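PDB 5GIZ: putative hemin transport system, substrate-binding protein from Burkholderia cenocepacia J2315, which binds heme in the periplasm and probably delivers it to an inner-membrane ABC transporter for uptake into the cell. Local coordinates for residues L57-L63 with A81-V85; H99-V104 with F251-L255; P150-L156 with P204-S210. All blocks are in the same frame, centred on the assembly; numbering follows the deposited sequence.

Interaction 1 (L57-L63 with A81-V85); sequences LSAEGLL and AIAQV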
loop_
_atom_site.group_PDB
_atom_site.type_symbol
_atom_site.label_atom_id
_atom_site.label_comp_id
_atom_site.label_asym_id
_atom_site.label_seq_id
_atom_site.Cartn_x
_atom_site.Cartn_y
_atom_site.Cartn_z
ATOM N N LEU A 57 -0.413 -10.989 14.466
ATOM C CA LEU A 57 -1.160 -10.234 15.479
ATOM C C LEU A 57 -1.095 -10.920 16.820
ATOM O O LEU A 57 -1.096 -12.161 16.880
ATOM C CB LEU A 57 -2.610 -10.057 15.048
ATOM C CG LEU A 57 -2.887 -9.180 13.834
ATOM C CD1 LEU A 57 -4.313 -9.230 13.401
ATOM C CD2 LEU A 57 -2.516 -7.740 14.112
ATOM N N SER A 58 -1.057 -10.139 17.904
ATOM C CA SER A 58 -1.272 -10.658 19.234
ATOM C C SER A 58 -2.750 -10.572 19.580
ATOM O O SER A 58 -3.277 -9.481 19.841
ATOM C CB SER A 58 -0.484 -9.869 20.267
ATOM O OG SER A 58 -0.844 -10.237 21.596
ATOM N N ALA A 59 -3.422 -11.727 19.597
ATOM C CA ALA A 59 -4.824 -11.714 19.899
ATOM C C ALA A 59 -5.073 -11.194 21.322
ATOM O O ALA A 59 -5.997 -10.410 21.548
ATOM C CB ALA A 59 -5.435 -13.085 19.699
ATOM N N GLU A 60 -4.240 -11.620 22.275
ATOM C CA GLU A 60 -4.358 -11.170 23.636
ATOM C C GLU A 60 -4.148 -9.673 23.764
ATOM O O GLU A 60 -4.880 -9.003 24.478
ATOM C CB GLU A 60 -3.309 -11.843 24.531
ATOM C CG GLU A 60 -3.319 -13.339 24.454
ATOM C CD GLU A 60 -2.182 -13.863 23.592
ATOM O OE1 GLU A 60 -1.208 -14.382 24.206
ATOM O OE2 GLU A 60 -2.226 -13.759 22.334
ATOM N N GLY A 61 -3.139 -9.161 23.072
ATOM C CA GLY A 61 -2.887 -7.722 23.073
ATOM C C GLY A 61 -4.028 -6.943 22.491
ATOM O O GLY A 61 -4.478 -5.921 23.038
ATOM N N LEU A 62 -4.497 -7.425 21.361
ATOM C CA LEU A 62 -5.651 -6.833 20.703
ATOM C C LEU A 62 -6.872 -6.830 21.616
ATOM O O LEU A 62 -7.517 -5.793 21.835
ATOM C CB LEU A 62 -5.856 -7.587 19.376
ATOM C CG LEU A 62 -6.882 -6.999 18.417
ATOM C CD1 LEU A 62 -6.669 -7.557 17.004
ATOM C CD2 LEU A 62 -8.328 -7.289 18.852
ATOM N N LEU A 63 -7.182 -7.978 22.211
ATOM C CA LEU A 63 -8.343 -8.038 23.113
ATOM C C LEU A 63 -8.187 -7.206 24.340
ATOM O O LEU A 63 -9.171 -6.755 24.911
ATOM C CB LEU A 63 -8.682 -9.496 23.502
ATOM C CG LEU A 63 -9.212 -10.311 22.324
ATOM C CD1 LEU A 63 -9.190 -11.795 22.638
ATOM C CD2 LEU A 63 -10.581 -9.846 21.888
ATOM N N ALA A 81 -5.022 -16.302 15.406
ATOM C CA ALA A 81 -5.211 -15.038 16.145
ATOM C C ALA A 81 -6.604 -14.447 15.810
ATOM O O ALA A 81 -7.397 -14.126 16.699
ATOM C CB ALA A 81 -4.084 -14.051 15.859
ATOM N N ILE A 82 -6.952 -14.407 14.539
ATOM C CA ILE A 82 -8.279 -13.913 14.149
ATOM C C ILE A 82 -9.358 -14.765 14.802
ATOM O O ILE A 82 -10.389 -14.279 15.295
ATOM C CB ILE A 82 -8.457 -13.895 12.615
ATOM C CG1 ILE A 82 -7.503 -12.918 11.945
ATOM C CG2 ILE A 82 -9.886 -13.534 12.251
ATOM C CD1 ILE A 82 -7.701 -11.460 12.354
ATOM N N ALA A 83 -9.150 -16.071 14.794
ATOM C CA ALA A 83 -10.137 -16.946 15.369
ATOM C C ALA A 83 -10.307 -16.695 16.882
ATOM O O ALA A 83 -11.432 -16.748 17.391
ATOM C CB ALA A 83 -9.748 -18.382 15.091
ATOM N N GLN A 84 -9.203 -16.469 17.599
ATOM C CA GLN A 84 -9.274 -16.169 19.025
ATOM C C GLN A 84 -10.067 -14.870 19.283
ATOM O O GLN A 84 -10.837 -14.784 20.249
ATOM C CB GLN A 84 -7.874 -16.077 19.651
ATOM C CG GLN A 84 -7.896 -15.970 21.164
ATOM C CD GLN A 84 -6.507 -15.942 21.809
ATOM O OE1 GLN A 84 -5.503 -16.312 21.190
ATOM N NE2 GLN A 84 -6.453 -15.482 23.057
ATOM N N VAL A 85 -9.896 -13.872 18.414
ATOM C CA VAL A 85 -10.621 -12.597 18.590
ATOM C C VAL A 85 -12.124 -12.746 18.356
ATOM O O VAL A 85 -12.972 -12.265 19.155
ATOM C CB VAL A 85 -10.030 -11.496 17.669
ATOM C CG1 VAL A 85 -10.893 -10.212 17.661
ATOM C CG2 VAL A 85 -8.587 -11.183 18.067
#

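Interaction 2 (H99-V104 with F251-L255); sequences HDVESV and FGPRL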
loop_
_atom_site.group_PDB
_atom_site.type_symbol
_atom_site.label_atom_id
_atom_site.label_comp_id
_atom_site.label_asym_id
_atom_site.label_seq_id
_atom_site.Cartn_x
_atom_site.Cartn_y
_atom_site.Cartn_z
ATOM N N HIS A 99 -5.982 -4.730 -5.519
ATOM C CA HIS A 99 -4.989 -3.826 -6.150
ATOM C C HIS A 99 -5.501 -3.066 -7.344
ATOM O O HIS A 99 -4.856 -2.984 -8.371
ATOM C CB HIS A 99 -3.734 -4.596 -6.557
ATOM C CG HIS A 99 -3.104 -5.323 -5.430
ATOM N ND1 HIS A 99 -2.757 -6.653 -5.503
ATOM C CD2 HIS A 99 -2.763 -4.907 -4.192
ATOM C CE1 HIS A 99 -2.247 -7.024 -4.349
ATOM N NE2 HIS A 99 -2.240 -5.988 -3.536
ATOM N N ASP A 100 -6.675 -2.501 -7.194
ATOM C CA ASP A 100 -7.212 -1.609 -8.165
ATOM C C ASP A 100 -8.061 -0.521 -7.504
ATOM O O ASP A 100 -8.339 -0.530 -6.286
ATOM C CB ASP A 100 -7.939 -2.392 -9.304
ATOM C CG ASP A 100 -9.233 -3.090 -8.905
ATOM O OD1 ASP A 100 -9.821 -2.808 -7.847
ATOM O OD2 ASP A 100 -9.629 -3.976 -9.709
ATOM N N VAL A 101 -8.421 0.476 -8.298
ATOM C CA VAL A 101 -9.143 1.602 -7.786
ATOM C C VAL A 101 -10.507 1.165 -7.265
ATOM O O VAL A 101 -10.937 1.633 -6.206
ATOM C CB VAL A 101 -9.269 2.812 -8.756
ATOM C CG1 VAL A 101 -10.016 2.410 -9.972
ATOM C CG2 VAL A 101 -9.922 4.022 -8.070
ATOM N N GLU A 102 -11.168 0.206 -7.917
ATOM C CA GLU A 102 -12.470 -0.199 -7.372
ATOM C C GLU A 102 -12.351 -0.791 -5.985
ATOM O O GLU A 102 -13.251 -0.616 -5.135
ATOM C CB GLU A 102 -13.167 -1.193 -8.288
ATOM C CG GLU A 102 -14.626 -1.378 -7.907
ATOM C CD GLU A 102 -15.345 -0.063 -8.157
ATOM O OE1 GLU A 102 -15.456 0.345 -9.330
ATOM O OE2 GLU A 102 -15.678 0.565 -7.149
ATOM N N SER A 103 -11.286 -1.539 -5.742
ATOM C CA SER A 103 -11.055 -2.147 -4.456
ATOM C C SER A 103 -10.889 -1.038 -3.357
ATOM O O SER A 103 -11.341 -1.221 -2.229
ATOM C CB SER A 103 -9.789 -3.024 -4.574
ATOM O OG SER A 103 -9.535 -3.637 -3.343
ATOM N N VAL A 104 -10.322 0.117 -3.704
ATOM C CA VAL A 104 -10.160 1.187 -2.739
ATOM C C VAL A 104 -11.538 1.779 -2.469
ATOM O O VAL A 104 -11.876 2.089 -1.328
ATOM C CB VAL A 104 -9.255 2.321 -3.237
ATOM C CG1 VAL A 104 -9.161 3.459 -2.239
ATOM C CG2 VAL A 104 -7.913 1.764 -3.639
ATOM N N PHE A 251 -2.864 1.193 -1.404
ATOM C CA PHE A 251 -4.223 1.136 -1.993
ATOM C C PHE A 251 -5.266 1.655 -1.012
ATOM O O PHE A 251 -6.182 0.936 -0.599
ATOM C CB PHE A 251 -4.517 -0.287 -2.550
ATOM C CG PHE A 251 -4.037 -0.422 -3.916
ATOM C CD1 PHE A 251 -2.724 -0.776 -4.167
ATOM C CD2 PHE A 251 -4.826 -0.021 -4.984
ATOM C CE1 PHE A 251 -2.234 -0.828 -5.436
ATOM C CE2 PHE A 251 -4.319 -0.013 -6.275
ATOM C CZ PHE A 251 -3.026 -0.400 -6.499
ATOM N N GLY A 252 -5.097 2.904 -0.607
ATOM C CA GLY A 252 -6.026 3.599 0.227
ATOM C C GLY A 252 -6.506 4.937 -0.324
ATOM O O GLY A 252 -6.401 5.202 -1.537
ATOM N N PRO A 253 -7.036 5.808 0.542
ATOM C CA PRO A 253 -7.668 7.021 0.043
ATOM C C PRO A 253 -6.719 7.989 -0.631
ATOM O O PRO A 253 -7.149 8.967 -1.210
ATOM C CB PRO A 253 -8.366 7.616 1.274
ATOM C CG PRO A 253 -7.655 7.000 2.415
ATOM C CD PRO A 253 -7.195 5.656 1.999
ATOM N N ARG A 254 -5.410 7.781 -0.481
ATOM C CA ARG A 254 -4.423 8.620 -1.191
ATOM C C ARG A 254 -4.007 8.088 -2.529
ATOM O O ARG A 254 -3.091 8.596 -3.156
ATOM C CB ARG A 254 -3.157 8.832 -0.325
ATOM C CG ARG A 254 -3.379 9.618 0.956
ATOM C CD ARG A 254 -2.082 9.875 1.740
ATOM N NE ARG A 254 -1.519 8.650 2.266
ATOM C CZ ARG A 254 -0.239 8.495 2.682
ATOM N NH1 ARG A 254 0.650 9.472 2.514
ATOM N NH2 ARG A 254 0.161 7.346 3.199
ATOM N N LEU A 255 -4.727 7.074 -3.018
ATOM C CA LEU A 255 -4.347 6.459 -4.288
ATOM C C LEU A 255 -4.134 7.513 -5.413
ATOM O O LEU A 255 -3.178 7.441 -6.139
ATOM C CB LEU A 255 -5.361 5.393 -4.732
ATOM C CG LEU A 255 -4.972 4.662 -6.013
ATOM C CD1 LEU A 255 -3.784 3.747 -5.888
ATOM C CD2 LEU A 255 -6.158 3.865 -6.517
#

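Interaction 3 (P150-L156 with P204-S210); sequences PRVLFVL and PDVVLIS. With SO4 (sulfate ion), chain D.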
loop_
_atom_site.group_PDB
_atom_site.type_symbol
_atom_site.label_atom_id
_atom_site.label_comp_id
_atom_site.label_asym_id
_atom_site.label_seq_id
_atom_site.Cartn_x
_atom_site.Cartn_y
_atom_site.Cartn_z
ATOM N N PRO A 150 7.521 3.118 -20.135
ATOM C CA PRO A 150 8.828 2.619 -19.764
ATOM C C PRO A 150 8.757 1.366 -18.844
ATOM O O PRO A 150 7.774 1.159 -18.119
ATOM C CB PRO A 150 9.439 3.833 -19.041
ATOM C CG PRO A 150 8.266 4.516 -18.439
ATOM C CD PRO A 150 7.207 4.412 -19.492
ATOM N N ARG A 151 9.846 0.593 -18.825
ATOM C CA ARG A 151 9.898 -0.625 -18.015
ATOM C C ARG A 151 10.413 -0.310 -16.635
ATOM O O ARG A 151 11.483 0.254 -16.491
ATOM C CB ARG A 151 10.778 -1.671 -18.685
ATOM C CG ARG A 151 10.366 -2.020 -20.118
ATOM C CD ARG A 151 11.286 -3.086 -20.708
ATOM N NE ARG A 151 11.037 -4.379 -20.101
ATOM C CZ ARG A 151 10.082 -5.220 -20.440
ATOM N NH1 ARG A 151 9.182 -4.909 -21.372
ATOM N NH2 ARG A 151 9.947 -6.362 -19.753
ATOM N N VAL A 152 9.640 -0.651 -15.609
ATOM C CA VAL A 152 9.991 -0.342 -14.233
ATOM C C VAL A 152 10.081 -1.631 -13.440
ATOM O O VAL A 152 9.138 -2.419 -13.452
ATOM C CB VAL A 152 8.926 0.568 -13.585
ATOM C CG1 VAL A 152 9.283 0.843 -12.128
ATOM C CG2 VAL A 152 8.793 1.868 -14.384
ATOM N N LEU A 153 11.197 -1.818 -12.720
ATOM C CA LEU A 153 11.427 -2.941 -11.802
ATOM C C LEU A 153 11.134 -2.428 -10.413
ATOM O O LEU A 153 11.756 -1.452 -10.018
ATOM C CB LEU A 153 12.889 -3.298 -11.865
ATOM C CG LEU A 153 13.329 -4.384 -10.877
ATOM C CD1 LEU A 153 12.722 -5.707 -11.239
ATOM C CD2 LEU A 153 14.861 -4.442 -10.817
ATOM N N PHE A 154 10.245 -3.110 -9.696
ATOM C CA PHE A 154 10.002 -2.855 -8.286
ATOM C C PHE A 154 10.697 -3.853 -7.390
ATOM O O PHE A 154 10.424 -5.025 -7.456
ATOM C CB PHE A 154 8.493 -2.808 -7.910
ATOM C CG PHE A 154 8.287 -2.490 -6.452
ATOM C CD1 PHE A 154 8.516 -1.238 -5.992
ATOM C CD2 PHE A 154 7.997 -3.479 -5.535
ATOM C CE1 PHE A 154 8.413 -0.908 -4.650
ATOM C CE2 PHE A 154 7.889 -3.139 -4.183
ATOM C CZ PHE A 154 8.120 -1.889 -3.759
ATOM N N VAL A 155 11.605 -3.340 -6.598
ATOM C CA VAL A 155 12.289 -4.081 -5.555
ATOM C C VAL A 155 11.585 -3.852 -4.225
ATOM O O VAL A 155 11.561 -2.718 -3.725
ATOM C CB VAL A 155 13.727 -3.576 -5.412
ATOM C CG1 VAL A 155 14.423 -4.254 -4.217
ATOM C CG2 VAL A 155 14.486 -3.819 -6.730
ATOM N N LEU A 156 11.139 -4.954 -3.612
ATOM C CA LEU A 156 10.590 -4.884 -2.263
ATOM C C LEU A 156 11.709 -4.840 -1.224
ATOM O O LEU A 156 11.712 -4.005 -0.336
ATOM C CB LEU A 156 9.697 -6.097 -2.002
ATOM C CG LEU A 156 9.008 -6.117 -0.623
ATOM C CD1 LEU A 156 8.164 -4.859 -0.421
ATOM C CD2 LEU A 156 8.181 -7.373 -0.467
ATOM N N PRO A 204 15.110 -3.237 -17.062
ATOM C CA PRO A 204 14.393 -2.079 -16.554
ATOM C C PRO A 204 15.013 -0.756 -16.958
ATOM O O PRO A 204 16.228 -0.607 -16.978
ATOM C CB PRO A 204 14.479 -2.255 -15.041
ATOM C CG PRO A 204 15.685 -3.089 -14.819
ATOM C CD PRO A 204 15.793 -3.983 -15.988
ATOM N N ASP A 205 14.170 0.225 -17.247
ATOM C CA ASP A 205 14.534 1.614 -17.459
ATOM C C ASP A 205 14.644 2.395 -16.169
ATOM O O ASP A 205 15.387 3.317 -16.096
ATOM C CB ASP A 205 13.528 2.300 -18.395
ATOM C CG ASP A 205 13.347 1.549 -19.693
ATOM O OD1 ASP A 205 14.402 1.178 -20.254
ATOM O OD2 ASP A 205 12.220 1.255 -20.170
ATOM N N VAL A 206 13.895 1.996 -15.142
ATOM C CA VAL A 206 13.931 2.649 -13.822
ATOM C C VAL A 206 13.823 1.574 -12.778
ATOM O O VAL A 206 13.092 0.583 -12.973
ATOM C CB VAL A 206 12.719 3.599 -13.604
ATOM C CG1 VAL A 206 12.770 4.395 -12.265
ATOM C CG2 VAL A 206 12.592 4.606 -14.742
ATOM N N VAL A 207 14.561 1.700 -11.699
ATOM C CA VAL A 207 14.348 0.875 -10.531
ATOM C C VAL A 207 13.559 1.678 -9.505
ATOM O O VAL A 207 13.972 2.753 -9.081
ATOM C CB VAL A 207 15.669 0.440 -9.901
ATOM C CG1 VAL A 207 15.419 -0.359 -8.668
ATOM C CG2 VAL A 207 16.545 -0.318 -10.900
ATOM N N LEU A 208 12.439 1.110 -9.081
ATOM C CA LEU A 208 11.547 1.661 -8.092
ATOM C C LEU A 208 11.719 0.827 -6.834
ATOM O O LEU A 208 11.782 -0.393 -6.878
ATOM C CB LEU A 208 10.109 1.532 -8.571
ATOM C CG LEU A 208 8.988 2.069 -7.677
ATOM C CD1 LEU A 208 9.136 3.585 -7.491
ATOM C CD2 LEU A 208 7.623 1.716 -8.280
ATOM N N ILE A 209 11.790 1.509 -5.720
ATOM C CA ILE A 209 12.008 0.861 -4.418
ATOM C C ILE A 209 11.332 1.695 -3.348
ATOM O O ILE A 209 11.208 2.925 -3.458
ATOM C CB ILE A 209 13.526 0.678 -4.173
ATOM C CG1 ILE A 209 13.801 -0.212 -2.966
ATOM C CG2 ILE A 209 14.217 1.992 -4.025
ATOM C CD1 ILE A 209 15.264 -0.581 -2.872
ATOM N N SER A 210 10.897 1.065 -2.268
ATOM C CA SER A 210 10.396 1.853 -1.168
ATOM C C SER A 210 11.559 2.534 -0.416
ATOM O O SER A 210 12.699 2.072 -0.457
ATOM C CB SER A 210 9.544 1.051 -0.198
ATOM O OG SER A 210 10.352 0.106 0.483
HETATM S S SO4 D . 7.243 -8.056 -21.972
HETATM O O1 SO4 D . 6.597 -6.781 -21.599
HETATM O O2 SO4 D . 6.184 -9.068 -22.010
HETATM O O3 SO4 D . 7.911 -7.890 -23.279
HETATM O O4 SO4 D . 8.248 -8.426 -20.954
HETATM O O HOH W 1 10.709 -1.762 -1.520
#

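Interaction 1 (L57-L63 with A81-V85)
Two helices of the N-terminal lobe pack side by side here, within the alternating strand-helix layout of a periplasmic binding protein. The axes of helix segments 59-63 and 81-85 come within 9.4 Å of each other, at 36°. L57 CB lies 4.3 Å from A81 CB, and L57 CD1 lies 4.2 Å from I82 CD1. L57 also touches I11 of strand 6-11. S58 is the N-cap of its helix, with OG accepting from G61 N at 2.9 Å. A59 sits where the backbones come nearest, its CA 5.0 Å from A81 CA. Its CB touches A81 O, Q84 OE1 and V85 CG2. E60 points its CB away, yet its CG comes within 4.0 Å of Q84 NE2. L62 packs against I9 of strand 6-11 and brings its CD2 4.0 Å from V85 CG2. L63 closes the far end over V85 and the Q84 backbone. No hydrogen bond crosses the interface. Its last apolar pair is L63 CD2 with V85 CG1, 4.3 Å apart.

Interaction 2 (H99-V104 with F251-L255)
Ring contacts lead this interaction. H99 and F251 form an offset edge-to-face pair, with the edge of H99 turned toward the face of F251. The centroids are 5.7 Å apart and the planes meet at 62°. The H99 backbone adds a CH-pi contact. H99 CA lies 3.8 Å from the F251 ring centroid, almost on the ring normal. F251 therefore meets both the backbone and the imidazole of H99.

Apolar packing continues along the helix that starts at V101. V104 CG2 is 3.8 Å from F251 CD2, at the ring edge, and 4.0 Å from L255 CD2. V101 CB is also 4.0 Å from L255 CD2. Apart from these pairs, the V104 methyl CG1 makes a close van der Waals approach to the backbone O of G252, at 3.3 Å.

Hydrogen bonds act within each segment, and none crosses between them. D100 is the N-cap of helix 101-114, and its OD1 accepts from S103 N at 2.9 Å. On the other side, G252 to L255 form a type I turn, with L255 N bonded to G252 O at 2.9 Å. The turn leads into helix 255-269. F251 O accepts from K107 NZ, outside the segments.

The contact joins the start of one helix to the turn before another, 147 residues later in the chain. H99 also touches A171, a heme-binding residue in another structure of this protein. V101, V104 and L255 pack on helix 118-141, the long helix that links the two lobes, as in periplasmic binding proteins of the heme, iron-siderophore and vitamin B12 type.

Interaction 3 (P150-L156 with P204-S210)
Strands 151-156 and 206-210 run parallel in the sheet of the C-terminal lobe. L153 N donates to V206 O at 3.1 Å, and L153 O accepts from L208 N at 2.8 Å. V155 N then donates to L208 O at 3.0 Å. At the start, R151 O accepts twice, from D205 N at 2.8 Å and V206 N at 3.3 Å. R151 N donates to D205 OD2 at 2.8 Å. Facing away, V152 bonds with the backbone of R182 and A184, F154 with A166 and L156 with L164. R151 NE bonds to A202 O and NH2 to A184 O; NH1 and NH2 also bond O1 (3.2 Å) and O4 (2.9 Å) of a sulfate, probably from crystallisation. One water donates to V155 O and L156 O and accepts from S210 N. S210 OG caps G213 N. Strands, D205 and water pair these backbone groups, so the buried sheet can carry apolar side chains on both faces, such as F154 and L208 on one and V155 and I209 on the other.

The three contacts sample both lobes and the region between them. Interactions 1 and 3 lie on opposite sides of the chain's centre, with centres 37 Å apart. Interaction 2 sits between, its centre 27 Å from that of interaction 1 and 20 Å from that of interaction 3. None touches another; the nearest atoms of interactions 2 and 3 are about 10 Å apart. All three come near heme-binding residues known from another structure of this protein, though this chain holds no heme. Between side chains, L57 is about 7 Å from the axial ligand Y53, H99 about 4 Å from A171, and F154 about 3 Å from A172 and from Y191.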